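Local coordinates for variable region-containing chitin-binding protein 3 (Branchiostoma floridae, PDB 2FBO) that probably binds chitin as an immune-type receptor, of which this chain forms the two tandem V-type immunoglobulin domains, at residues R227-L232 with A241-T246; V168-G173 with R213-R218; R104-V109 with A122-L127; R115-L120 with G173-E178. All coordinates share one frame; numbering follows the deposited sequence.

How the contacts relate
Contacts 1 and 3 are the F-G hairpins of the second and first V-type domains, and their centres lie about 12 Å apart where the two domains meet. Across that junction Asp242 OD1 of contact 1 is 2.6 Å from Ser124 OG of contact 3. Contact 4 sets the F-G loop of the first domain on the end of strand 167-175 in the second; Glu117 OE1 approaches Arg227 N of contact 1 to 2.7 Å. Contact 2 is internal to the second domain, its centre about 9 Å from that of contact 1 and about 21 Å from that of contact 3, and it shares Gly173 with contact 4.

Contact 1. Residues R227-L232 with A241-T246; sequences RVWCEL and ADRSST
Strands 227-232 and 241-246 run antiparallel at 153°, with Val228, Cys230 and Leu232 exchanging backbone hydrogen bonds with Thr246, Ser244 and Asp242. This is the F-G hairpin of the second V-type immunoglobulin domain, and on the face turned into the sandwich Cys230 carries the disulfide to Cys158 that ties the two sheets together. On the other face the non-hydrogen-bonded pair Trp229-Ser245 brings a methylene over an indole: Ser245 CB lies 3.3 Å from the centroid of the six-membered ring of Trp229, 10° off its normal, a CH-pi contact. The Trp229 NE1 group bonds to Gly173 O on the neighbouring strand, which fixes how the ring is turned. Ser245 OG sits between the backbone N and the carbonyl carbon (chi1 78°), a position from which it accepts a bond of 3.0 Å from Arg227 NH2 and also joins Asp121 of the first domain. Arg227 bends at its third torsion to deliver that nitrogen, while its NH1 bonds to Met3 O and Phe118 O. Further along, Arg243 and Glu231 form a salt bridge with their planes almost perpendicular; Arg243 NH2 meets Glu231 OE2 at 2.9 Å from above the carboxylate plane. Glu231 OE1 is held by Tyr171 OH. A water closes the ion pair a second time, donating to Glu231 OE2 and accepting from Arg243 NE at 3.0 Å.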
# COMPACT_ATOMS: atom_id res chain seq x y z
N ARG A 227 11.48 5.23 -0.08
CA ARG A 227 10.59 4.09 -0.20
C ARG A 227 10.39 3.75 -1.67
O ARG A 227 10.22 4.64 -2.51
CB ARG A 227 9.24 4.40 0.46
CG ARG A 227 8.29 3.22 0.53
CD ARG A 227 6.95 3.62 1.15
NE ARG A 227 7.09 4.11 2.52
CZ ARG A 227 7.25 3.34 3.59
NH1 ARG A 227 7.37 3.89 4.79
NH2 ARG A 227 7.26 2.02 3.47
N VAL A 228 10.46 2.47 -1.98
CA VAL A 228 10.26 2.02 -3.35
C VAL A 228 9.10 1.04 -3.35
O VAL A 228 8.82 0.39 -2.34
CB VAL A 228 11.51 1.31 -3.90
CG1 VAL A 228 12.67 2.30 -4.00
CG2 VAL A 228 11.88 0.14 -3.00
N TRP A 229 8.41 0.94 -4.48
CA TRP A 229 7.28 0.04 -4.57
C TRP A 229 7.39 -0.87 -5.78
O TRP A 229 7.86 -0.45 -6.83
CB TRP A 229 5.97 0.81 -4.72
CG TRP A 229 5.65 1.75 -3.61
CD1 TRP A 229 6.25 2.94 -3.33
CD2 TRP A 229 4.62 1.58 -2.63
NE1 TRP A 229 5.66 3.54 -2.25
CE2 TRP A 229 4.65 2.72 -1.79
CE3 TRP A 229 3.67 0.59 -2.38
CZ2 TRP A 229 3.76 2.89 -0.73
CZ3 TRP A 229 2.78 0.76 -1.32
CH2 TRP A 229 2.84 1.90 -0.50
N CYS A 230 6.95 -2.11 -5.61
CA CYS A 230 6.92 -3.04 -6.73
C CYS A 230 5.46 -3.32 -7.01
O CYS A 230 4.74 -3.80 -6.14
CB CYS A 230 7.61 -4.37 -6.43
SG CYS A 230 7.43 -5.50 -7.86
N GLU A 231 5.03 -2.99 -8.22
CA GLU A 231 3.65 -3.23 -8.63
C GLU A 231 3.62 -4.23 -9.78
O GLU A 231 4.39 -4.10 -10.73
CB GLU A 231 2.97 -1.95 -9.09
CG GLU A 231 1.63 -2.22 -9.77
CD GLU A 231 1.03 -1.00 -10.42
OE1 GLU A 231 1.68 -0.43 -11.33
OE2 GLU A 231 -0.09 -0.61 -10.03
N LEU A 232 2.74 -5.21 -9.66
CA LEU A 232 2.56 -6.21 -10.70
C LEU A 232 1.12 -6.07 -11.18
O LEU A 232 0.20 -6.00 -10.37
CB LEU A 232 2.78 -7.62 -10.15
CG LEU A 232 4.15 -7.90 -9.52
CD1 LEU A 232 4.21 -9.35 -9.06
CD2 LEU A 232 5.25 -7.62 -10.54
N ALA A 241 -4.21 -5.97 -10.14
CA ALA A 241 -2.97 -5.29 -9.79
C ALA A 241 -2.76 -5.26 -8.29
O ALA A 241 -3.71 -5.29 -7.51
CB ALA A 241 -2.98 -3.87 -10.36
N ASP A 242 -1.50 -5.22 -7.89
CA ASP A 242 -1.14 -5.14 -6.49
C ASP A 242 0.26 -4.57 -6.37
O ASP A 242 1.05 -4.65 -7.32
CB ASP A 242 -1.24 -6.50 -5.80
CG ASP A 242 -1.26 -6.39 -4.28
OD1 ASP A 242 -1.60 -5.30 -3.76
OD2 ASP A 242 -0.94 -7.38 -3.59
N ARG A 243 0.55 -3.97 -5.22
CA ARG A 243 1.86 -3.39 -4.99
C ARG A 243 2.18 -3.40 -3.51
O ARG A 243 1.29 -3.41 -2.67
CB ARG A 243 1.93 -1.96 -5.54
CG ARG A 243 1.10 -0.92 -4.76
CD ARG A 243 1.30 0.50 -5.32
NE ARG A 243 0.74 0.68 -6.65
CZ ARG A 243 0.80 1.81 -7.35
NH1 ARG A 243 1.42 2.88 -6.85
NH2 ARG A 243 0.26 1.89 -8.55
N SER A 244 3.47 -3.42 -3.20
CA SER A 244 3.94 -3.43 -1.82
C SER A 244 5.20 -2.57 -1.77
O SER A 244 5.91 -2.44 -2.77
CB SER A 244 4.26 -4.86 -1.38
OG SER A 244 4.63 -4.91 -0.02
N SER A 245 5.49 -1.98 -0.61
CA SER A 245 6.66 -1.12 -0.52
C SER A 245 7.81 -1.66 0.32
O SER A 245 7.65 -2.58 1.12
CB SER A 245 6.26 0.26 0.02
OG SER A 245 6.06 0.22 1.42
N THR A 246 8.97 -1.05 0.10
CA THR A 246 10.19 -1.41 0.82
C THR A 246 10.97 -0.13 1.04
O THR A 246 11.10 0.70 0.13
CB THR A 246 11.08 -2.38 0.01
OG1 THR A 246 10.38 -3.60 -0.25
CG2 THR A 246 12.36 -2.70 0.78
O HOH W 1 -1.16 -1.45 -7.51

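Contact 2. Residues V168-G173 with R213-R218; sequences VTWYTG and RNLVIR
Trp170 points its indole from strand 168-173 at residues 213-215, and both the edge and one face of the ring are used. At the edge, Trp170 NE1 donates to Arg213 O over 3.0 Å, with an N-H...O angle of 152°. The carbonyl oxygen lies close to the indole plane. Over the face comes Leu215, whose CB stands 3.7 Å from the centroid of the five-membered ring of Trp170, a CH-pi contact set toward the rim of the ring system. Its CD2 reaches back toward the root of the indole, 3.8 Å from Trp170 CG, as the two side chains run past each other in opposite directions. Leu215 can do this because CG is anti to the backbone N (chi1 -179°), which carries the branch along the ring instead of off it. The indole reaches across the space between the two sheets of the V-type immunoglobulin sandwich, from the C strand in one to the E strand, 214-217, in the other. This is the core tryptophan of the fold: Cys230, half of the disulfide to Cys158, packs on the ring from the side opposite Leu215, and Met156 of the B strand adds to its surroundings. Val168 meets Arg213 in a smaller contact, the two side chains crossing at about a right angle with Val168 CG2 3.9 Å from Arg213 CG. Beyond that methylene the arginine bends at its third torsion and leads away, and its NE bonds to Cys158 O.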
# COMPACT_ATOMS: atom_id res chain seq x y z
N VAL A 168 5.48 -5.38 -14.90
CA VAL A 168 6.14 -4.98 -13.66
C VAL A 168 6.52 -3.51 -13.68
O VAL A 168 7.16 -3.04 -14.62
CB VAL A 168 7.43 -5.80 -13.41
CG1 VAL A 168 8.02 -5.44 -12.05
CG2 VAL A 168 7.13 -7.28 -13.49
N THR A 169 6.13 -2.78 -12.64
CA THR A 169 6.46 -1.36 -12.54
C THR A 169 6.91 -1.03 -11.13
O THR A 169 6.20 -1.33 -10.16
CB THR A 169 5.26 -0.46 -12.87
OG1 THR A 169 4.71 -0.81 -14.14
CG2 THR A 169 5.69 1.00 -12.89
N TRP A 170 8.08 -0.42 -11.01
CA TRP A 170 8.59 -0.02 -9.71
C TRP A 170 8.40 1.49 -9.60
O TRP A 170 8.52 2.21 -10.60
CB TRP A 170 10.08 -0.35 -9.55
CG TRP A 170 10.38 -1.81 -9.42
CD1 TRP A 170 10.42 -2.74 -10.43
CD2 TRP A 170 10.69 -2.52 -8.21
NE1 TRP A 170 10.75 -3.98 -9.92
CE2 TRP A 170 10.92 -3.87 -8.56
CE3 TRP A 170 10.81 -2.14 -6.87
CZ2 TRP A 170 11.25 -4.84 -7.62
CZ3 TRP A 170 11.14 -3.11 -5.93
CH2 TRP A 170 11.36 -4.44 -6.31
N TYR A 171 8.07 1.95 -8.39
CA TYR A 171 7.86 3.37 -8.15
C TYR A 171 8.66 3.80 -6.93
O TYR A 171 9.18 2.97 -6.19
CB TYR A 171 6.38 3.68 -7.84
CG TYR A 171 5.36 3.27 -8.87
CD1 TYR A 171 4.90 1.96 -8.94
CD2 TYR A 171 4.82 4.21 -9.75
CE1 TYR A 171 3.92 1.60 -9.87
CE2 TYR A 171 3.85 3.86 -10.67
CZ TYR A 171 3.40 2.55 -10.73
OH TYR A 171 2.43 2.21 -11.63
N THR A 172 8.75 5.11 -6.73
CA THR A 172 9.41 5.66 -5.56
C THR A 172 8.37 6.59 -4.93
O THR A 172 7.47 7.07 -5.62
CB THR A 172 10.68 6.48 -5.92
OG1 THR A 172 10.33 7.55 -6.80
CG2 THR A 172 11.72 5.59 -6.57
N GLY A 173 8.49 6.84 -3.64
CA GLY A 173 7.53 7.71 -2.97
C GLY A 173 6.48 6.95 -2.19
O GLY A 173 6.77 5.93 -1.57
N ARG A 213 11.03 -9.89 -12.34
CA ARG A 213 10.61 -8.76 -11.51
C ARG A 213 11.67 -7.94 -10.78
O ARG A 213 11.59 -6.72 -10.75
CB ARG A 213 9.62 -9.26 -10.46
CG ARG A 213 8.43 -10.01 -11.02
CD ARG A 213 7.54 -10.48 -9.89
NE ARG A 213 8.23 -11.40 -8.99
CZ ARG A 213 8.55 -12.66 -9.30
NH1 ARG A 213 8.23 -13.15 -10.49
NH2 ARG A 213 9.18 -13.41 -8.42
N ASN A 214 12.64 -8.62 -10.18
CA ASN A 214 13.67 -7.95 -9.40
C ASN A 214 14.36 -6.78 -10.09
O ASN A 214 14.72 -6.85 -11.27
CB ASN A 214 14.69 -8.97 -8.90
CG ASN A 214 14.02 -10.13 -8.18
OD1 ASN A 214 12.89 -10.02 -7.74
ND2 ASN A 214 14.74 -11.25 -8.07
N LEU A 215 14.53 -5.70 -9.33
CA LEU A 215 15.17 -4.49 -9.82
C LEU A 215 16.55 -4.40 -9.19
O LEU A 215 16.69 -4.41 -7.96
CB LEU A 215 14.36 -3.25 -9.45
CG LEU A 215 14.93 -1.91 -9.95
CD1 LEU A 215 15.04 -1.93 -11.47
CD2 LEU A 215 14.05 -0.75 -9.49
N VAL A 216 17.57 -4.31 -10.03
CA VAL A 216 18.93 -4.21 -9.55
C VAL A 216 19.43 -2.78 -9.70
O VAL A 216 19.41 -2.22 -10.80
CB VAL A 216 19.87 -5.15 -10.33
CG1 VAL A 216 21.28 -5.09 -9.74
CG2 VAL A 216 19.33 -6.58 -10.29
N ILE A 217 19.85 -2.19 -8.59
CA ILE A 217 20.36 -0.83 -8.62
C ILE A 217 21.85 -0.88 -8.30
O ILE A 217 22.26 -1.47 -7.30
CB ILE A 217 19.62 0.08 -7.59
CG1 ILE A 217 20.12 1.53 -7.71
CG2 ILE A 217 19.85 -0.42 -6.19
CD1 ILE A 217 19.79 2.18 -9.04
N ARG A 218 22.64 -0.28 -9.18
CA ARG A 218 24.09 -0.27 -9.01
C ARG A 218 24.63 1.06 -8.50
O ARG A 218 24.04 2.12 -8.74
CB ARG A 218 24.76 -0.62 -10.35
CG ARG A 218 24.21 -1.89 -11.01
CD ARG A 218 25.16 -2.43 -12.07
NE ARG A 218 25.39 -1.49 -13.17
CZ ARG A 218 24.59 -1.34 -14.21
NH1 ARG A 218 23.49 -2.07 -14.32
NH2 ARG A 218 24.88 -0.46 -15.16

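Contact 3. Residues R104-V109 with A122-L127; sequences RYWCQV and AKSVVL
Ser124 lies against two side chains of strand 104-109, offering its methylene to Trp106 and its hydroxyl to Arg104. Ser124 CB sits 3.4 Å from the centroid of the six-membered ring of Trp106, only 4° off the normal, so the CH-pi contact is centred on the ring. With CB over the indole, Ser124 OG, set between the backbone N and the carbonyl carbon (chi1 77°), accepts from Arg104 NH1 at 2.9 Å, nearly in the plane of the guanidinium. Val126 covers one face of that group, its CG2 3.7 Å from Arg104 NH1. On the sheet's other face Tyr105 leans past its hydrogen-bonded partner Val125 to Leu127, whose CB comes within 3.6 Å of Tyr105 CE1.

The backbones set these pairs. The strands are antiparallel at 149°; Tyr105 and Cys107 bond with Val125 and Lys123, the shortest link being Val125 N to Tyr105 O at 2.7 Å. A second shell fixes the polar ends: Trp106 NE1 bonds to Gly42 O, Tyr105 OH to Asp101 O, and Ser124 OG to Asp242 of the second domain. Arg104 NH2 is taken by the carbonyls of Val138 and Leu239, so this buried guanidinium has partners beyond the hairpin, and Asp242 adds a long, weak ion pair with NH1.

The hairpin is strands F and G of the first V-type domain, tied through the Cys107-Cys24 disulfide to strand 20-28 in the facing sheet. Strand 36-41 flanks the F strand, strand 11-14 runs parallel beside the G strand, and strand 241-249 of the second domain packs on Trp106.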
# COMPACT_ATOMS: atom_id res chain seq x y z
N ARG A 104 -10.59 -4.92 -4.55
CA ARG A 104 -9.34 -4.74 -3.82
C ARG A 104 -9.39 -3.52 -2.89
O ARG A 104 -9.68 -2.41 -3.33
CB ARG A 104 -8.19 -4.61 -4.82
CG ARG A 104 -6.81 -4.66 -4.20
CD ARG A 104 -5.73 -4.71 -5.27
NE ARG A 104 -5.73 -5.98 -6.00
CZ ARG A 104 -5.17 -7.10 -5.56
NH1 ARG A 104 -4.56 -7.14 -4.39
NH2 ARG A 104 -5.20 -8.20 -6.30
N TYR A 105 -9.11 -3.76 -1.61
CA TYR A 105 -9.14 -2.71 -0.60
C TYR A 105 -7.76 -2.41 -0.04
O TYR A 105 -7.00 -3.32 0.31
CB TYR A 105 -10.07 -3.12 0.56
CG TYR A 105 -11.53 -3.15 0.18
CD1 TYR A 105 -12.04 -4.15 -0.64
CD2 TYR A 105 -12.39 -2.15 0.64
CE1 TYR A 105 -13.39 -4.15 -1.01
CE2 TYR A 105 -13.73 -2.15 0.27
CZ TYR A 105 -14.23 -3.15 -0.55
OH TYR A 105 -15.54 -3.13 -0.90
N TRP A 106 -7.45 -1.13 0.08
CA TRP A 106 -6.16 -0.70 0.60
C TRP A 106 -6.22 -0.13 2.01
O TRP A 106 -7.03 0.74 2.31
CB TRP A 106 -5.56 0.37 -0.32
CG TRP A 106 -5.29 -0.11 -1.69
CD1 TRP A 106 -6.17 -0.15 -2.73
CD2 TRP A 106 -4.09 -0.74 -2.15
NE1 TRP A 106 -5.58 -0.77 -3.82
CE2 TRP A 106 -4.31 -1.14 -3.49
CE3 TRP A 106 -2.85 -1.00 -1.56
CZ2 TRP A 106 -3.33 -1.80 -4.24
CZ3 TRP A 106 -1.87 -1.65 -2.31
CH2 TRP A 106 -2.12 -2.04 -3.64
N CYS A 107 -5.35 -0.64 2.87
CA CYS A 107 -5.24 -0.10 4.22
C CYS A 107 -4.04 0.81 4.15
O CYS A 107 -2.90 0.34 4.04
CB CYS A 107 -4.98 -1.17 5.26
SG CYS A 107 -4.86 -0.49 6.94
N GLN A 108 -4.28 2.12 4.17
CA GLN A 108 -3.20 3.09 4.12
C GLN A 108 -3.13 3.85 5.43
O GLN A 108 -4.16 4.29 5.96
CB GLN A 108 -3.42 4.08 2.97
CG GLN A 108 -2.44 5.26 2.96
CD GLN A 108 -2.80 6.30 1.92
OE1 GLN A 108 -2.62 6.10 0.72
NE2 GLN A 108 -3.33 7.44 2.38
N VAL A 109 -1.93 3.99 5.96
CA VAL A 109 -1.74 4.74 7.20
C VAL A 109 -0.63 5.75 6.94
O VAL A 109 0.47 5.37 6.53
CB VAL A 109 -1.35 3.83 8.37
CG1 VAL A 109 -1.29 4.65 9.66
CG2 VAL A 109 -2.36 2.69 8.51
N ALA A 122 1.09 1.27 2.72
CA ALA A 122 -0.22 0.73 2.39
C ALA A 122 -0.08 -0.66 1.81
O ALA A 122 0.91 -0.97 1.14
CB ALA A 122 -0.92 1.65 1.39
N LYS A 123 -1.06 -1.50 2.09
CA LYS A 123 -1.10 -2.86 1.57
C LYS A 123 -2.55 -3.15 1.26
O LYS A 123 -3.44 -2.53 1.85
CB LYS A 123 -0.55 -3.85 2.60
CG LYS A 123 0.97 -3.94 2.58
CD LYS A 123 1.49 -5.00 3.51
CE LYS A 123 3.00 -5.20 3.35
NZ LYS A 123 3.77 -3.94 3.59
N SER A 124 -2.79 -4.07 0.33
CA SER A 124 -4.15 -4.39 -0.08
C SER A 124 -4.65 -5.75 0.39
O SER A 124 -3.87 -6.68 0.66
CB SER A 124 -4.29 -4.31 -1.60
OG SER A 124 -3.72 -5.44 -2.24
N VAL A 125 -5.97 -5.86 0.47
CA VAL A 125 -6.62 -7.10 0.87
C VAL A 125 -7.78 -7.28 -0.09
O VAL A 125 -8.53 -6.33 -0.35
CB VAL A 125 -7.16 -7.02 2.32
CG1 VAL A 125 -7.81 -8.34 2.70
CG2 VAL A 125 -6.04 -6.68 3.28
N VAL A 126 -7.92 -8.47 -0.66
CA VAL A 126 -9.01 -8.72 -1.59
C VAL A 126 -10.25 -9.18 -0.83
O VAL A 126 -10.17 -10.08 0.01
CB VAL A 126 -8.63 -9.78 -2.64
CG1 VAL A 126 -9.84 -10.16 -3.48
CG2 VAL A 126 -7.53 -9.23 -3.54
N LEU A 127 -11.37 -8.53 -1.12
CA LEU A 127 -12.65 -8.87 -0.50
C LEU A 127 -13.38 -9.71 -1.54
O LEU A 127 -13.76 -9.21 -2.60
CB LEU A 127 -13.45 -7.61 -0.16
CG LEU A 127 -14.70 -7.76 0.73
CD1 LEU A 127 -15.15 -6.38 1.21
CD2 LEU A 127 -15.82 -8.45 -0.02

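Contact 4. Residues R115-L120 with G173-E178; sequences RTEFGL and GPTFFE
Arg115 opens the contact through its backbone: a water donates to Arg115 O and accepts from Phe176 N at 2.8 Å, bridging the two chain segments. The next carbonyl lies obliquely to an aromatic ring, with Thr116 O 3.7 Å from Phe176 CE1, and it also accepts from Gly119 N within its own 3-10 turn. Glu117 follows, and here the backbones come nearest. Its CB rests 3.3 Å from Pro174 O, a carbonyl that is buried by the contact and finds no hydrogen-bonding partner in the model. CG stands between the backbone N and the carbonyl carbon (chi1 48°), and the extended chain beyond it carries the carboxylate alongside Gly173. The polar end is held by Arg227 N, which bonds to OE1. Gly173 takes a positive phi of 101°, a backbone shape in which any CB would press on the carbonyl O of Thr172, and is joined to Pro174 by a cis peptide bond.

Residues 115-120 belong to the F-G loop of the first V-type domain, the counterpart of the third hypervariable loop in antigen receptors, and residues 173-175 end the C strand of the second domain. The loop thus lies across the junction of the tandem domains. Leu120, where the loop becomes strand 120-129, supplies the apolar share. Its CD1 meets the edge of the Phe176 ring in plane, 3.8 Å from CZ, and its CD2 approaches Pro174 CG at 4.2 Å with the two side chains crossing at about a right angle.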
# COMPACT_ATOMS: atom_id res chain seq x y z
N ARG A 115 4.78 14.47 5.09
CA ARG A 115 5.63 15.26 4.22
C ARG A 115 6.77 14.44 3.64
O ARG A 115 7.58 14.94 2.86
CB ARG A 115 6.21 16.45 4.99
CG ARG A 115 7.25 16.06 6.02
CD ARG A 115 8.37 17.08 6.02
NE ARG A 115 8.70 17.47 4.66
CZ ARG A 115 9.77 18.19 4.32
NH1 ARG A 115 10.62 18.58 5.25
NH2 ARG A 115 9.98 18.51 3.05
N THR A 116 6.84 13.17 4.03
CA THR A 116 7.89 12.29 3.54
C THR A 116 7.35 10.92 3.18
O THR A 116 6.43 10.41 3.83
CB THR A 116 9.00 12.12 4.59
OG1 THR A 116 9.97 11.18 4.12
CG2 THR A 116 8.41 11.63 5.91
N GLU A 117 7.92 10.32 2.14
CA GLU A 117 7.50 9.00 1.71
C GLU A 117 7.72 8.01 2.84
O GLU A 117 7.12 6.94 2.85
CB GLU A 117 8.29 8.56 0.47
CG GLU A 117 9.80 8.76 0.61
CD GLU A 117 10.50 8.73 -0.74
OE1 GLU A 117 10.89 7.64 -1.19
OE2 GLU A 117 10.64 9.82 -1.34
N PHE A 118 8.57 8.37 3.79
CA PHE A 118 8.86 7.50 4.93
C PHE A 118 7.68 7.38 5.89
O PHE A 118 7.60 6.41 6.65
CB PHE A 118 10.07 8.00 5.72
CG PHE A 118 11.37 7.92 4.97
CD1 PHE A 118 11.79 8.98 4.17
CD2 PHE A 118 12.17 6.78 5.06
CE1 PHE A 118 13.00 8.91 3.47
CE2 PHE A 118 13.38 6.70 4.36
CZ PHE A 118 13.79 7.77 3.57
N GLY A 119 6.78 8.35 5.86
CA GLY A 119 5.65 8.34 6.78
C GLY A 119 4.37 7.67 6.32
O GLY A 119 3.37 7.69 7.04
N LEU A 120 4.37 7.08 5.12
CA LEU A 120 3.18 6.42 4.61
C LEU A 120 3.46 5.02 4.07
O LEU A 120 4.49 4.78 3.43
CB LEU A 120 2.53 7.25 3.50
CG LEU A 120 1.28 6.70 2.77
CD1 LEU A 120 0.55 7.84 2.08
CD2 LEU A 120 1.67 5.62 1.75
N GLY A 173 8.49 6.84 -3.64
CA GLY A 173 7.53 7.71 -2.97
C GLY A 173 6.48 6.95 -2.19
O GLY A 173 6.77 5.93 -1.57
N PRO A 174 5.22 7.42 -2.21
CA PRO A 174 4.76 8.61 -2.92
C PRO A 174 5.24 9.92 -2.30
O PRO A 174 5.74 9.94 -1.17
CB PRO A 174 3.24 8.47 -2.86
CG PRO A 174 3.03 7.83 -1.52
CD PRO A 174 4.11 6.76 -1.50
N THR A 175 5.12 11.02 -3.05
CA THR A 175 5.51 12.34 -2.56
C THR A 175 4.24 13.20 -2.46
O THR A 175 3.25 12.93 -3.14
CB THR A 175 6.55 13.01 -3.48
OG1 THR A 175 6.01 13.16 -4.80
CG2 THR A 175 7.81 12.14 -3.55
N PHE A 176 4.29 14.25 -1.66
CA PHE A 176 3.09 15.04 -1.44
C PHE A 176 3.06 16.52 -1.79
O PHE A 176 2.51 17.32 -1.04
CB PHE A 176 2.67 14.85 0.02
CG PHE A 176 2.72 13.41 0.48
CD1 PHE A 176 3.92 12.82 0.86
CD2 PHE A 176 1.57 12.63 0.45
CE1 PHE A 176 3.98 11.47 1.20
CE2 PHE A 176 1.62 11.27 0.80
CZ PHE A 176 2.83 10.69 1.17
N PHE A 177 3.63 16.89 -2.94
CA PHE A 177 3.61 18.30 -3.33
C PHE A 177 2.39 18.65 -4.16
O PHE A 177 2.09 19.82 -4.37
CB PHE A 177 4.88 18.65 -4.12
CG PHE A 177 6.14 18.49 -3.33
CD1 PHE A 177 6.84 17.29 -3.35
CD2 PHE A 177 6.60 19.52 -2.52
CE1 PHE A 177 8.00 17.12 -2.59
CE2 PHE A 177 7.75 19.37 -1.76
CZ PHE A 177 8.45 18.17 -1.79
N GLU A 178 1.68 17.63 -4.64
CA GLU A 178 0.48 17.85 -5.45
C GLU A 178 -0.76 17.22 -4.82
O GLU A 178 -1.88 17.70 -5.02
CB GLU A 178 0.70 17.28 -6.85
O HOH W 2 6.58 14.91 -0.18